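Local coordinates for protein nitrite oxidoreductase subunit A (Kuenenia stuttgartiensis, PDB 7B04) that belongs to the molybdopterin oxidoreductase family, is similar to NarG, and carries an iron/sulfur cluster, a molybdenum atom and two pterin guanylate ester ligands (MD1), at residues P592-P596 and D756-F760; R622-V626 and E883-V887; N109-R113 and S713-Q718. All coordinates share one frame. Numbering follows the deposited sequence.

Contact 1 (P592-P596 and D756-F760); sequences PNLDP and DNWKF
The ring of F760 meets backbone more than side chains. Its CE2 lies 3.8 Å from N593 O, and its CZ 3.6 Å from L594 O and 3.7 Å from D595 C. N593 O sits at the ring edge, as does P596 CG, 3.5 Å from F760 CE1. F760 (chi1 m) points toward the loop 592-596. That loop is irregular, extended at P592, N593 and D595 but turning at L594 (-109/20). It holds an Asx turn: D595 N donates to N593 OD1 at 3.3 Å. The other segment joins helix 753-757 to helix 759-762, with W758 at the N-cap position of the second. The CA atoms of P592 and N757 are 6.1 Å apart, those of P596 and F760 7.8 Å. L594 (chi1 -88°, chi2 92°) starts sideways and its end comes nearer, with CD1 3.9 Å from D756 CB and CD2 4.1 Å from K759 CG. R772 donates to N593 O and D595 O. No hydrogen bond joins the two segments; they meet through van der Waals contact.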
loop_
_atom_site.group_PDB
_atom_site.type_symbol
_atom_site.label_atom_id
_atom_site.label_comp_id
_atom_site.label_asym_id
_atom_site.label_seq_id
_atom_site.Cartn_x
_atom_site.Cartn_y
_atom_site.Cartn_z
ATOM N N PRO B 592 -28.605 -32.711 10.026
ATOM C CA PRO B 592 -28.615 -31.246 10.112
ATOM C C PRO B 592 -29.881 -30.736 10.784
ATOM O O PRO B 592 -30.958 -31.335 10.698
ATOM C CB PRO B 592 -28.577 -30.819 8.639
ATOM C CG PRO B 592 -29.430 -31.844 7.992
ATOM C CD PRO B 592 -29.166 -33.159 8.728
ATOM N N ASN B 593 -29.743 -29.613 11.491
ATOM C CA ASN B 593 -30.896 -29.001 12.145
ATOM C C ASN B 593 -31.547 -27.996 11.200
ATOM O O ASN B 593 -30.898 -27.044 10.734
ATOM C CB ASN B 593 -30.504 -28.328 13.454
ATOM C CG ASN B 593 -31.692 -28.009 14.313
ATOM O OD1 ASN B 593 -32.822 -28.357 13.968
ATOM N ND2 ASN B 593 -31.451 -27.388 15.453
ATOM N N LEU B 594 -32.840 -28.195 10.942
ATOM C CA LEU B 594 -33.591 -27.364 10.011
ATOM C C LEU B 594 -34.582 -26.458 10.742
ATOM O O LEU B 594 -35.549 -25.976 10.145
ATOM C CB LEU B 594 -34.317 -28.257 9.001
ATOM C CG LEU B 594 -33.466 -28.589 7.766
ATOM C CD1 LEU B 594 -32.713 -29.889 7.983
ATOM C CD2 LEU B 594 -34.318 -28.649 6.504
ATOM N N ASP B 595 -34.357 -26.221 12.037
ATOM C CA ASP B 595 -35.161 -25.298 12.817
ATOM C C ASP B 595 -34.490 -23.937 12.783
ATOM O O ASP B 595 -33.331 -23.827 13.218
ATOM C CB ASP B 595 -35.279 -25.784 14.253
ATOM C CG ASP B 595 -36.280 -24.986 15.062
ATOM O OD1 ASP B 595 -37.367 -24.676 14.540
ATOM O OD2 ASP B 595 -35.974 -24.673 16.230
ATOM N N PRO B 596 -35.149 -22.891 12.269
ATOM C CA PRO B 596 -34.507 -21.566 12.245
ATOM C C PRO B 596 -34.147 -21.042 13.623
ATOM O O PRO B 596 -33.163 -20.301 13.767
ATOM C CB PRO B 596 -35.553 -20.675 11.561
ATOM C CG PRO B 596 -36.432 -21.630 10.814
ATOM C CD PRO B 596 -36.481 -22.871 11.644
ATOM N N ASP B 756 -30.702 -29.603 2.410
ATOM C CA ASP B 756 -30.949 -29.410 3.836
ATOM C C ASP B 756 -29.743 -28.783 4.524
ATOM O O ASP B 756 -29.899 -27.942 5.417
ATOM C CB ASP B 756 -31.322 -30.738 4.492
ATOM C CG ASP B 756 -32.592 -31.331 3.917
ATOM O OD1 ASP B 756 -33.356 -30.583 3.271
ATOM O OD2 ASP B 756 -32.832 -32.542 4.117
ATOM N N ASN B 757 -28.533 -29.183 4.128
ATOM C CA ASN B 757 -27.329 -28.616 4.721
ATOM C C ASN B 757 -27.138 -27.156 4.331
ATOM O O ASN B 757 -26.375 -26.444 4.993
ATOM C CB ASN B 757 -26.104 -29.441 4.323
ATOM C CG ASN B 757 -25.825 -30.574 5.293
ATOM O OD1 ASN B 757 -25.166 -30.385 6.316
ATOM N ND2 ASN B 757 -26.335 -31.759 4.980
ATOM N N TRP B 758 -27.778 -26.708 3.250
ATOM C CA TRP B 758 -27.719 -25.324 2.793
ATOM C C TRP B 758 -29.106 -24.687 2.757
ATOM O O TRP B 758 -29.352 -23.772 1.971
ATOM C CB TRP B 758 -27.054 -25.243 1.420
ATOM C CG TRP B 758 -25.666 -25.784 1.429
ATOM C CD1 TRP B 758 -25.283 -27.055 1.124
ATOM C CD2 TRP B 758 -24.472 -25.076 1.774
ATOM N NE1 TRP B 758 -23.921 -27.183 1.252
ATOM C CE2 TRP B 758 -23.400 -25.982 1.651
ATOM C CE3 TRP B 758 -24.204 -23.763 2.174
ATOM C CZ2 TRP B 758 -22.082 -25.617 1.912
ATOM C CZ3 TRP B 758 -22.894 -23.403 2.433
ATOM C CH2 TRP B 758 -21.850 -24.326 2.300
ATOM N N LYS B 759 -30.020 -25.166 3.605
ATOM C CA LYS B 759 -31.414 -24.729 3.545
ATOM C C LYS B 759 -31.544 -23.224 3.757
ATOM O O LYS B 759 -32.134 -22.516 2.934
ATOM C CB LYS B 759 -32.242 -25.488 4.583
ATOM C CG LYS B 759 -33.702 -25.064 4.640
ATOM C CD LYS B 759 -34.362 -25.188 3.277
ATOM C CE LYS B 759 -34.455 -26.641 2.843
ATOM N NZ LYS B 759 -35.082 -26.780 1.502
ATOM N N PHE B 760 -30.994 -22.718 4.860
ATOM C CA PHE B 760 -31.140 -21.301 5.165
ATOM C C PHE B 760 -30.303 -20.423 4.244
ATOM O O PHE B 760 -30.635 -19.247 4.060
ATOM C CB PHE B 760 -30.789 -21.055 6.632
ATOM C CG PHE B 760 -31.616 -21.863 7.588
ATOM C CD1 PHE B 760 -32.921 -21.496 7.872
ATOM C CD2 PHE B 760 -31.098 -22.997 8.188
ATOM C CE1 PHE B 760 -33.688 -22.241 8.745
ATOM C CE2 PHE B 760 -31.863 -23.746 9.062
ATOM C CZ PHE B 760 -33.160 -23.367 9.341
#

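Contact 2 (R622-V626 and E883-V887); sequences RPLIV and EDRTV
A short beta hairpin, strands 625-627 and 633-635, packs against helix 882-887. Most of the buried surface belongs to L624, V626 and E883. L624 lies just before the strand, and its backbone pairs with F636; V626 pairs with K634. The closest CA pair is V626 and E883, 6.1 Å apart. V626 points toward the helix with chi1 p. Its CG1 touches V887 CG2 at 3.9 Å, and its CG2 lies 3.9 Å from E883 O. L624 (chi1 t, chi2 p) starts sideways, but its end reaches the helix. L624 CD2 is 4.1 Å from both T886 CG2 and V887 CG1. E883 (chi1 m, chi2 m) points toward the hairpin segment, and its OE2 accepts a weak hydrogen bond from H619. I625 turns away, onto R633 and V635 of the partner strand. No hydrogen bond crosses. This is a buried, mixed join, apolar through V887 but with two carboxylate oxygens pressed on methyls: E883 OE1 is 3.1 Å from L624 CD1, and D884 OD1 is 3.1 Å from V626 CG2.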
loop_
_atom_site.group_PDB
_atom_site.type_symbol
_atom_site.label_atom_id
_atom_site.label_comp_id
_atom_site.label_asym_id
_atom_site.label_seq_id
_atom_site.Cartn_x
_atom_site.Cartn_y
_atom_site.Cartn_z
ATOM N N ARG B 622 3.992 -34.680 -2.363
ATOM C CA ARG B 622 4.683 -35.742 -1.638
ATOM C C ARG B 622 4.953 -35.311 -0.203
ATOM O O ARG B 622 5.226 -34.127 0.047
ATOM C CB ARG B 622 6.002 -36.129 -2.322
ATOM C CG ARG B 622 5.847 -36.538 -3.785
ATOM C CD ARG B 622 5.085 -37.850 -3.925
ATOM N NE ARG B 622 5.057 -38.328 -5.305
ATOM C CZ ARG B 622 4.099 -38.039 -6.182
ATOM N NH1 ARG B 622 3.076 -37.272 -5.825
ATOM N NH2 ARG B 622 4.161 -38.519 -7.416
ATOM N N PRO B 623 4.876 -36.227 0.758
ATOM C CA PRO B 623 5.334 -35.929 2.118
ATOM C C PRO B 623 6.859 -35.937 2.171
ATOM O O PRO B 623 7.537 -36.223 1.186
ATOM C CB PRO B 623 4.742 -37.071 2.954
ATOM C CG PRO B 623 3.686 -37.695 2.083
ATOM C CD PRO B 623 4.197 -37.530 0.688
ATOM N N LEU B 624 7.395 -35.625 3.350
ATOM C CA LEU B 624 8.844 -35.646 3.544
ATOM C C LEU B 624 9.273 -37.093 3.709
ATOM O O LEU B 624 9.231 -37.666 4.798
ATOM C CB LEU B 624 9.257 -34.801 4.743
ATOM C CG LEU B 624 10.721 -34.899 5.199
ATOM C CD1 LEU B 624 11.690 -34.606 4.067
ATOM C CD2 LEU B 624 10.976 -33.961 6.364
ATOM N N ILE B 625 9.685 -37.695 2.600
ATOM C CA ILE B 625 10.236 -39.040 2.585
ATOM C C ILE B 625 11.620 -38.943 1.971
ATOM O O ILE B 625 11.765 -38.481 0.829
ATOM C CB ILE B 625 9.363 -40.017 1.784
ATOM C CG1 ILE B 625 7.898 -39.936 2.220
ATOM C CG2 ILE B 625 9.895 -41.440 1.931
ATOM C CD1 ILE B 625 6.945 -40.517 1.205
ATOM N N VAL B 626 12.632 -39.378 2.712
ATOM C CA VAL B 626 14.005 -39.328 2.240
ATOM C C VAL B 626 14.544 -40.747 2.341
ATOM O O VAL B 626 14.263 -41.472 3.307
ATOM C CB VAL B 626 14.889 -38.321 3.009
ATOM C CG1 VAL B 626 15.091 -38.747 4.447
ATOM C CG2 VAL B 626 16.227 -38.168 2.313
ATOM N N GLU B 883 15.893 -32.646 -0.001
ATOM C CA GLU B 883 15.337 -33.511 1.035
ATOM C C GLU B 883 16.428 -34.081 1.931
ATOM O O GLU B 883 16.180 -34.349 3.112
ATOM C CB GLU B 883 14.526 -34.644 0.405
ATOM C CG GLU B 883 13.431 -34.169 -0.525
ATOM C CD GLU B 883 12.229 -33.638 0.215
ATOM O OE1 GLU B 883 11.598 -34.411 0.965
ATOM O OE2 GLU B 883 11.929 -32.440 0.060
ATOM N N ASP B 884 17.635 -34.270 1.392
ATOM C CA ASP B 884 18.753 -34.698 2.226
ATOM C C ASP B 884 19.163 -33.585 3.179
ATOM O O ASP B 884 19.388 -33.828 4.371
ATOM C CB ASP B 884 19.937 -35.121 1.356
ATOM C CG ASP B 884 19.665 -36.388 0.567
ATOM O OD1 ASP B 884 18.880 -37.232 1.042
ATOM O OD2 ASP B 884 20.241 -36.542 -0.530
ATOM N N ARG B 885 19.259 -32.353 2.670
ATOM C CA ARG B 885 19.643 -31.223 3.505
ATOM C C ARG B 885 18.590 -30.939 4.566
ATOM O O ARG B 885 18.907 -30.378 5.622
ATOM C CB ARG B 885 19.846 -29.978 2.641
ATOM C CG ARG B 885 21.025 -30.041 1.688
ATOM C CD ARG B 885 21.069 -28.801 0.800
ATOM N NE ARG B 885 20.164 -28.904 -0.342
ATOM C CZ ARG B 885 19.620 -27.861 -0.963
ATOM N NH1 ARG B 885 19.883 -26.629 -0.549
ATOM N NH2 ARG B 885 18.811 -28.049 -1.997
ATOM N N THR B 886 17.338 -31.312 4.297
ATOM C CA THR B 886 16.252 -31.039 5.230
ATOM C C THR B 886 16.442 -31.764 6.557
ATOM O O THR B 886 16.063 -31.238 7.611
ATOM C CB THR B 886 14.919 -31.440 4.593
ATOM O OG1 THR B 886 14.737 -30.722 3.365
ATOM C CG2 THR B 886 13.769 -31.134 5.525
ATOM N N VAL B 887 17.039 -32.956 6.535
ATOM C CA VAL B 887 17.090 -33.817 7.706
ATOM C C VAL B 887 18.513 -34.055 8.201
ATOM O O VAL B 887 18.715 -34.850 9.119
ATOM C CB VAL B 887 16.375 -35.157 7.442
ATOM C CG1 VAL B 887 14.886 -34.930 7.229
ATOM C CG2 VAL B 887 16.982 -35.854 6.239
#

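Contact 3 (N109-R113 and S713-Q718); sequences NWNPR and SNPFIQ
An edge-to-face aromatic pair joins the loop 109-113 to the start of strand 716-720, the central strand of a three-stranded antiparallel sheet. The nearest CA pair, W110 and N714, is 9.7 Å apart. W110 (chi1 -90°, chi2 97°) presents a ring face to the edge of F716 (chi1 m, chi2 -34°). The centroids of the W110 six-membered ring and the F716 ring are 4.7 Å apart, with planes at 66°. W110 CD2 lies 3.6 Å from F716 CZ. W110 NE1 hydrogen-bonds to Y806 OH. The peptide before P112 is cis, and R113 has positive phi (62/77). R113 extends with chi1 148°, chi2 t and chi3 144°. A guanidinium face lies against the F716 edge, and NH2 forms a salt bridge with E316. The loop lies beside the iron/sulfur cluster, and N109 O and N111 O accept from Q265 of subunit B. N714 (chi1 p) points toward the loop. Its ND2 is 3.3 Å from R113 NH1, but both are donors: R113 NH1 hydrogen-bonds to H73 O, and N714 ND2 does so weakly.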
loop_
_atom_site.group_PDB
_atom_site.type_symbol
_atom_site.label_atom_id
_atom_site.label_comp_id
_atom_site.label_asym_id
_atom_site.label_seq_id
_atom_site.Cartn_x
_atom_site.Cartn_y
_atom_site.Cartn_z
ATOM N N ASN B 109 -9.320 7.102 19.816
ATOM C CA ASN B 109 -7.911 6.967 19.474
ATOM C C ASN B 109 -7.669 5.890 18.429
ATOM O O ASN B 109 -6.541 5.759 17.944
ATOM C CB ASN B 109 -7.088 6.654 20.722
ATOM C CG ASN B 109 -7.057 7.801 21.714
ATOM O OD1 ASN B 109 -7.202 8.965 21.343
ATOM N ND2 ASN B 109 -6.866 7.476 22.985
ATOM N N TRP B 110 -8.715 5.189 18.027
ATOM C CA TRP B 110 -8.587 4.086 17.047
ATOM C C TRP B 110 -8.732 4.632 15.628
ATOM O O TRP B 110 -8.401 3.941 14.704
ATOM C CB TRP B 110 -9.681 3.057 17.339
ATOM C CG TRP B 110 -9.351 1.953 18.294
ATOM C CD1 TRP B 110 -9.645 1.914 19.615
ATOM C CD2 TRP B 110 -8.744 0.686 17.999
ATOM N NE1 TRP B 110 -9.238 0.737 20.167
ATOM C CE2 TRP B 110 -8.677 -0.033 19.199
ATOM C CE3 TRP B 110 -8.236 0.094 16.844
ATOM C CZ2 TRP B 110 -8.121 -1.298 19.282
ATOM C CZ3 TRP B 110 -7.666 -1.147 16.929
ATOM C CH2 TRP B 110 -7.616 -1.834 18.130
ATOM N N ASN B 111 -9.163 5.879 15.509
ATOM C CA ASN B 111 -9.474 6.586 14.243
ATOM C C ASN B 111 -8.196 6.936 13.486
ATOM O O ASN B 111 -7.163 6.996 14.116
ATOM C CB ASN B 111 -10.241 7.872 14.541
ATOM C CG ASN B 111 -11.696 7.672 14.878
ATOM O OD1 ASN B 111 -12.184 6.571 14.905
ATOM N ND2 ASN B 111 -12.406 8.735 15.146
ATOM N N PRO B 112 -8.235 7.310 12.191
ATOM C CA PRO B 112 -9.232 6.887 11.204
ATOM C C PRO B 112 -9.110 5.427 10.756
ATOM O O PRO B 112 -10.069 4.814 10.491
ATOM C CB PRO B 112 -9.028 7.896 10.087
ATOM C CG PRO B 112 -7.580 8.157 10.120
ATOM C CD PRO B 112 -7.229 8.134 11.576
ATOM N N ARG B 113 -7.880 4.969 10.624
ATOM C CA ARG B 113 -7.559 3.558 10.339
ATOM C C ARG B 113 -8.084 3.020 9.001
ATOM O O ARG B 113 -9.070 2.335 8.996
ATOM C CB ARG B 113 -7.858 2.779 11.619
ATOM C CG ARG B 113 -8.335 1.357 11.451
ATOM C CD ARG B 113 -8.725 0.989 12.832
ATOM N NE ARG B 113 -9.853 0.157 12.609
ATOM C CZ ARG B 113 -9.736 -1.116 12.412
ATOM N NH1 ARG B 113 -10.803 -1.857 12.215
ATOM N NH2 ARG B 113 -8.538 -1.646 12.449
ATOM N N SER B 713 -6.164 -8.530 15.337
ATOM C CA SER B 713 -5.432 -7.301 15.710
ATOM C C SER B 713 -6.380 -6.276 16.322
ATOM O O SER B 713 -5.911 -5.251 16.786
ATOM C CB SER B 713 -4.714 -6.740 14.545
ATOM O OG SER B 713 -5.601 -6.572 13.473
ATOM N N ASN B 714 -7.673 -6.560 16.310
ATOM C CA ASN B 714 -8.667 -5.616 16.875
ATOM C C ASN B 714 -9.815 -6.411 17.494
ATOM O O ASN B 714 -10.124 -7.486 17.013
ATOM C CB ASN B 714 -9.112 -4.576 15.853
ATOM C CG ASN B 714 -9.887 -5.194 14.727
ATOM O OD1 ASN B 714 -10.649 -6.098 14.949
ATOM N ND2 ASN B 714 -9.701 -4.724 13.518
ATOM N N PRO B 715 -10.486 -5.889 18.527
ATOM C CA PRO B 715 -11.545 -6.619 19.183
ATOM C C PRO B 715 -12.912 -6.492 18.521
ATOM O O PRO B 715 -13.823 -7.000 19.032
ATOM C CB PRO B 715 -11.607 -5.892 20.520
ATOM C CG PRO B 715 -11.246 -4.486 20.187
ATOM C CD PRO B 715 -10.169 -4.620 19.145
ATOM N N PHE B 716 -12.989 -5.767 17.421
ATOM C CA PHE B 716 -14.271 -5.476 16.744
ATOM C C PHE B 716 -14.815 -6.605 15.898
ATOM O O PHE B 716 -14.094 -7.370 15.312
ATOM C CB PHE B 716 -14.110 -4.297 15.799
ATOM C CG PHE B 716 -13.262 -3.212 16.377
ATOM C CD1 PHE B 716 -13.300 -2.953 17.722
ATOM C CD2 PHE B 716 -12.412 -2.483 15.580
ATOM C CE1 PHE B 716 -12.512 -1.964 18.265
ATOM C CE2 PHE B 716 -11.622 -1.495 16.119
ATOM C CZ PHE B 716 -11.685 -1.235 17.458
ATOM N N ILE B 717 -16.131 -6.568 15.810
ATOM C CA ILE B 717 -16.981 -7.421 14.990
ATOM C C ILE B 717 -17.636 -6.540 13.938
ATOM O O ILE B 717 -18.166 -5.472 14.261
ATOM C CB ILE B 717 -18.048 -8.141 15.830
ATOM C CG1 ILE B 717 -17.400 -9.092 16.835
ATOM C CG2 ILE B 717 -19.020 -8.889 14.931
ATOM C CD1 ILE B 717 -18.382 -9.626 17.848
ATOM N N GLN B 718 -17.597 -6.977 12.682
ATOM C CA GLN B 718 -18.224 -6.252 11.584
ATOM C C GLN B 718 -19.136 -7.217 10.838
ATOM O O GLN B 718 -18.677 -8.263 10.363
ATOM C CB GLN B 718 -17.180 -5.637 10.638
ATOM C CG GLN B 718 -15.921 -5.102 11.325
ATOM C CD GLN B 718 -15.926 -3.594 11.528
ATOM O OE1 GLN B 718 -16.900 -2.909 11.212
ATOM N NE2 GLN B 718 -14.820 -3.069 12.047
#

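The three contacts are separate, and along the chain each pair crosses. Contacts 1 and 3 have centres about 33 Å apart and nearest atoms about 17 Å apart. Contacts 2 and 3 lie on opposite sides of the chain's centre, with centres about 43 Å apart. The centres of contacts 1 and 2 are about 45 Å apart. Contact 3 lies near the cofactors: the side chain of R113 is about 6 Å from the iron/sulfur cluster, and that of S713 about 8 Å from one of the pterin guanylate ester ligands (MD1). It also borders subunit B, which touches neither segment of contact 1 or contact 2. Contact 1 is farthest from the chain centre, about 33 Å, and only partly buried.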